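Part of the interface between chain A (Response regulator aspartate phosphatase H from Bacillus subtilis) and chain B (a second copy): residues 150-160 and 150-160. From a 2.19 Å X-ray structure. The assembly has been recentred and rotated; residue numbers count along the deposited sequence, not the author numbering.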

# COMPACT_ATOMS: atom_id res chain seq x y z
N ALA A 150 0.63 1.99 10.80
CA ALA A 150 1.94 1.94 10.17
C ALA A 150 1.90 2.57 8.78
O ALA A 150 2.71 3.44 8.47
CB ALA A 150 2.44 0.51 10.09
N TYR A 151 0.94 2.16 7.96
CA TYR A 151 0.82 2.73 6.62
C TYR A 151 0.59 4.24 6.67
O TYR A 151 1.07 4.98 5.81
CB TYR A 151 -0.30 2.05 5.82
CG TYR A 151 0.11 0.74 5.19
CD1 TYR A 151 1.04 0.71 4.16
CD2 TYR A 151 -0.43 -0.47 5.62
CE1 TYR A 151 1.42 -0.48 3.57
CE2 TYR A 151 -0.05 -1.67 5.03
CZ TYR A 151 0.87 -1.67 4.01
OH TYR A 151 1.25 -2.85 3.43
N TYR A 152 -0.14 4.70 7.68
CA TYR A 152 -0.34 6.13 7.87
C TYR A 152 0.98 6.84 8.13
O TYR A 152 1.28 7.86 7.50
CB TYR A 152 -1.33 6.40 9.01
CG TYR A 152 -1.33 7.84 9.47
CD1 TYR A 152 -1.92 8.84 8.70
CD2 TYR A 152 -0.75 8.20 10.68
CE1 TYR A 152 -1.93 10.16 9.12
CE2 TYR A 152 -0.75 9.52 11.11
CZ TYR A 152 -1.34 10.49 10.32
OH TYR A 152 -1.34 11.80 10.74
N HIS A 153 1.78 6.32 9.06
CA HIS A 153 3.09 6.88 9.36
C HIS A 153 3.98 6.82 8.13
O HIS A 153 4.83 7.69 7.91
CB HIS A 153 3.74 6.15 10.54
CG HIS A 153 5.05 6.75 10.97
ND1 HIS A 153 5.13 7.82 11.83
CD2 HIS A 153 6.33 6.41 10.68
CE1 HIS A 153 6.40 8.12 12.05
NE2 HIS A 153 7.15 7.28 11.36
N MET A 154 3.78 5.78 7.32
CA MET A 154 4.52 5.61 6.07
C MET A 154 3.97 6.50 4.96
O MET A 154 4.44 6.45 3.82
CB MET A 154 4.48 4.15 5.63
CG MET A 154 5.37 3.21 6.43
SD MET A 154 5.18 1.48 5.98
CE MET A 154 4.96 1.62 4.21
N LYS A 155 2.96 7.30 5.29
CA LYS A 155 2.33 8.18 4.31
C LYS A 155 1.79 7.42 3.10
O LYS A 155 1.68 7.97 2.01
CB LYS A 155 3.30 9.28 3.85
CG LYS A 155 3.47 10.41 4.86
CD LYS A 155 4.91 10.52 5.32
CE LYS A 155 5.13 11.77 6.17
NZ LYS A 155 6.56 11.94 6.55
N GLN A 156 1.45 6.15 3.31
CA GLN A 156 0.72 5.38 2.31
C GLN A 156 -0.74 5.45 2.73
O GLN A 156 -1.32 4.47 3.20
CB GLN A 156 1.22 3.94 2.25
CG GLN A 156 2.74 3.78 2.18
CD GLN A 156 3.34 4.42 0.94
OE1 GLN A 156 3.68 5.60 0.93
NE2 GLN A 156 3.46 3.63 -0.13
N THR A 157 -1.32 6.63 2.56
CA THR A 157 -2.60 6.98 3.16
C THR A 157 -3.79 6.22 2.57
O THR A 157 -4.75 5.93 3.28
CB THR A 157 -2.84 8.51 3.08
OG1 THR A 157 -1.67 9.20 3.55
CG2 THR A 157 -4.05 8.92 3.91
N HIS A 158 -3.73 5.91 1.27
CA HIS A 158 -4.80 5.14 0.63
C HIS A 158 -4.84 3.72 1.18
O HIS A 158 -5.91 3.18 1.48
CB HIS A 158 -4.61 5.08 -0.88
CG HIS A 158 -4.90 6.38 -1.57
ND1 HIS A 158 -6.04 7.11 -1.32
CD2 HIS A 158 -4.20 7.07 -2.50
CE1 HIS A 158 -6.03 8.20 -2.07
NE2 HIS A 158 -4.92 8.20 -2.79
N VAL A 159 -3.66 3.12 1.31
CA VAL A 159 -3.54 1.77 1.84
C VAL A 159 -3.93 1.76 3.30
O VAL A 159 -4.55 0.81 3.78
CB VAL A 159 -2.10 1.23 1.68
CG1 VAL A 159 -1.98 -0.16 2.28
CG2 VAL A 159 -1.70 1.23 0.21
N SER A 160 -3.58 2.82 4.01
CA SER A 160 -3.96 2.96 5.41
C SER A 160 -5.48 2.95 5.54
O SER A 160 -6.03 2.28 6.41
CB SER A 160 -3.40 4.26 5.98
OG SER A 160 -3.76 4.41 7.34
N ALA B 150 0.15 1.25 -10.93
CA ALA B 150 -1.04 1.84 -10.32
C ALA B 150 -0.69 2.49 -8.99
O ALA B 150 -1.02 3.65 -8.75
CB ALA B 150 -2.13 0.80 -10.14
N TYR B 151 -0.01 1.75 -8.11
CA TYR B 151 0.38 2.30 -6.82
C TYR B 151 1.26 3.54 -6.98
O TYR B 151 1.18 4.48 -6.19
CB TYR B 151 1.09 1.25 -5.96
CG TYR B 151 0.14 0.32 -5.23
CD1 TYR B 151 -0.68 0.79 -4.22
CD2 TYR B 151 0.07 -1.03 -5.56
CE1 TYR B 151 -1.55 -0.05 -3.55
CE2 TYR B 151 -0.80 -1.89 -4.89
CZ TYR B 151 -1.61 -1.39 -3.89
OH TYR B 151 -2.47 -2.23 -3.23
N TYR B 152 2.11 3.54 -8.01
CA TYR B 152 2.93 4.71 -8.30
C TYR B 152 2.06 5.92 -8.64
O TYR B 152 2.27 7.00 -8.08
CB TYR B 152 3.91 4.42 -9.44
CG TYR B 152 4.56 5.66 -10.01
CD1 TYR B 152 5.55 6.34 -9.30
CD2 TYR B 152 4.18 6.16 -11.25
CE1 TYR B 152 6.14 7.48 -9.82
CE2 TYR B 152 4.77 7.30 -11.77
CZ TYR B 152 5.74 7.95 -11.05
OH TYR B 152 6.33 9.08 -11.57
N HIS B 153 1.10 5.74 -9.54
CA HIS B 153 0.18 6.82 -9.90
C HIS B 153 -0.62 7.25 -8.68
O HIS B 153 -0.98 8.42 -8.55
CB HIS B 153 -0.75 6.37 -11.03
CG HIS B 153 -1.66 7.46 -11.54
ND1 HIS B 153 -1.26 8.39 -12.47
CD2 HIS B 153 -2.95 7.75 -11.24
CE1 HIS B 153 -2.26 9.21 -12.73
NE2 HIS B 153 -3.29 8.85 -12.00
N MET B 154 -0.90 6.30 -7.80
CA MET B 154 -1.61 6.58 -6.56
C MET B 154 -0.70 7.20 -5.50
O MET B 154 -1.12 7.46 -4.38
CB MET B 154 -2.22 5.29 -6.00
CG MET B 154 -3.45 4.80 -6.75
SD MET B 154 -4.07 3.21 -6.16
CE MET B 154 -3.77 3.36 -4.41
N LYS B 155 0.56 7.43 -5.87
CA LYS B 155 1.53 8.00 -4.95
C LYS B 155 1.70 7.17 -3.68
O LYS B 155 2.06 7.69 -2.63
CB LYS B 155 1.18 9.45 -4.60
CG LYS B 155 1.51 10.46 -5.68
CD LYS B 155 0.27 11.17 -6.18
CE LYS B 155 0.62 12.32 -7.12
NZ LYS B 155 -0.58 13.09 -7.54
N GLN B 156 1.43 5.87 -3.79
CA GLN B 156 1.75 4.94 -2.72
C GLN B 156 3.07 4.31 -3.12
O GLN B 156 3.14 3.14 -3.51
CB GLN B 156 0.65 3.88 -2.56
CG GLN B 156 -0.78 4.44 -2.51
CD GLN B 156 -1.00 5.36 -1.32
OE1 GLN B 156 -0.77 6.57 -1.41
NE2 GLN B 156 -1.44 4.80 -0.20
N THR B 157 4.12 5.11 -3.03
CA THR B 157 5.41 4.80 -3.63
C THR B 157 6.14 3.63 -2.96
O THR B 157 6.85 2.88 -3.63
CB THR B 157 6.31 6.05 -3.65
OG1 THR B 157 5.58 7.16 -4.20
CG2 THR B 157 7.57 5.81 -4.50
N HIS B 158 5.98 3.48 -1.64
CA HIS B 158 6.59 2.35 -0.93
C HIS B 158 5.97 1.03 -1.37
O HIS B 158 6.68 0.05 -1.60
CB HIS B 158 6.42 2.51 0.58
CG HIS B 158 7.28 3.58 1.17
ND1 HIS B 158 8.62 3.70 0.90
CD2 HIS B 158 6.98 4.58 2.04
CE1 HIS B 158 9.12 4.73 1.56
NE2 HIS B 158 8.14 5.28 2.25
N VAL B 159 4.65 1.02 -1.47
CA VAL B 159 3.92 -0.16 -1.90
C VAL B 159 4.24 -0.46 -3.35
O VAL B 159 4.35 -1.61 -3.75
CB VAL B 159 2.40 0.02 -1.73
CG1 VAL B 159 1.66 -1.21 -2.22
CG2 VAL B 159 2.07 0.31 -0.27
N SER B 160 4.39 0.60 -4.15
CA SER B 160 4.77 0.44 -5.54
C SER B 160 6.12 -0.26 -5.64
O SER B 160 6.30 -1.17 -6.45
CB SER B 160 4.85 1.81 -6.22
OG SER B 160 5.21 1.68 -7.58
O HOH W 1 6.96 7.39 3.61
O HOH W 2 -2.94 9.44 -4.28

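This is a two-fold symmetric contact between two helix-turn-helix corners, in which two glutamines reach into each other's turns, with a small apolar cluster on one side and a water bridge farther out at each end.

Lys A155 leaves the first helix with positive phi (58°), and a Schellman motif closes that helix: Gln A156 N bonds to Tyr A151 O and Lys A155 N to Tyr A152 O, both at 2.8 Å. Gln A156 then occupies the N-cap position of the next helix. Because the axis passes close to this point, Gln A156 CA and Gln B156 CA lie only 5.2 Å apart.

Each glutamine has the most area covered, about 80 Å² of the 475 Å² total. With chi1 and chi2 both m, its side chain starts sideways and bends so that its end meets the first turn of the partner helix, where backbone NH groups are not yet used by the helix's own i to i-4 bonds. The amide is probably turned over in the model, so its individual bonds stay open; a long, flexible side chain carrying both a donor and an acceptor nevertheless suits a place beside free backbone NH groups.

Val A159 points toward the partner, and its CG2 lies 3.9 Å from Val B159 CG2 and 4.0 Å from Tyr B151 CE1. The compact branched side chain fits close to the axis, while the tyrosine ring, m at chi1, extends from the preceding helix to meet it.

Farther out, His A158 also points toward the partner. Water 2 lies 2.8 Å from His A158 NE2 and donates to Met B154 O at 2.7 Å, joining the imidazole to a carbonyl just past the end of chain B's first helix; water 1 repeats this with the chains exchanged. Met B154 CE packs 4.0 Å from His A158 CB, at the base of the imidazole.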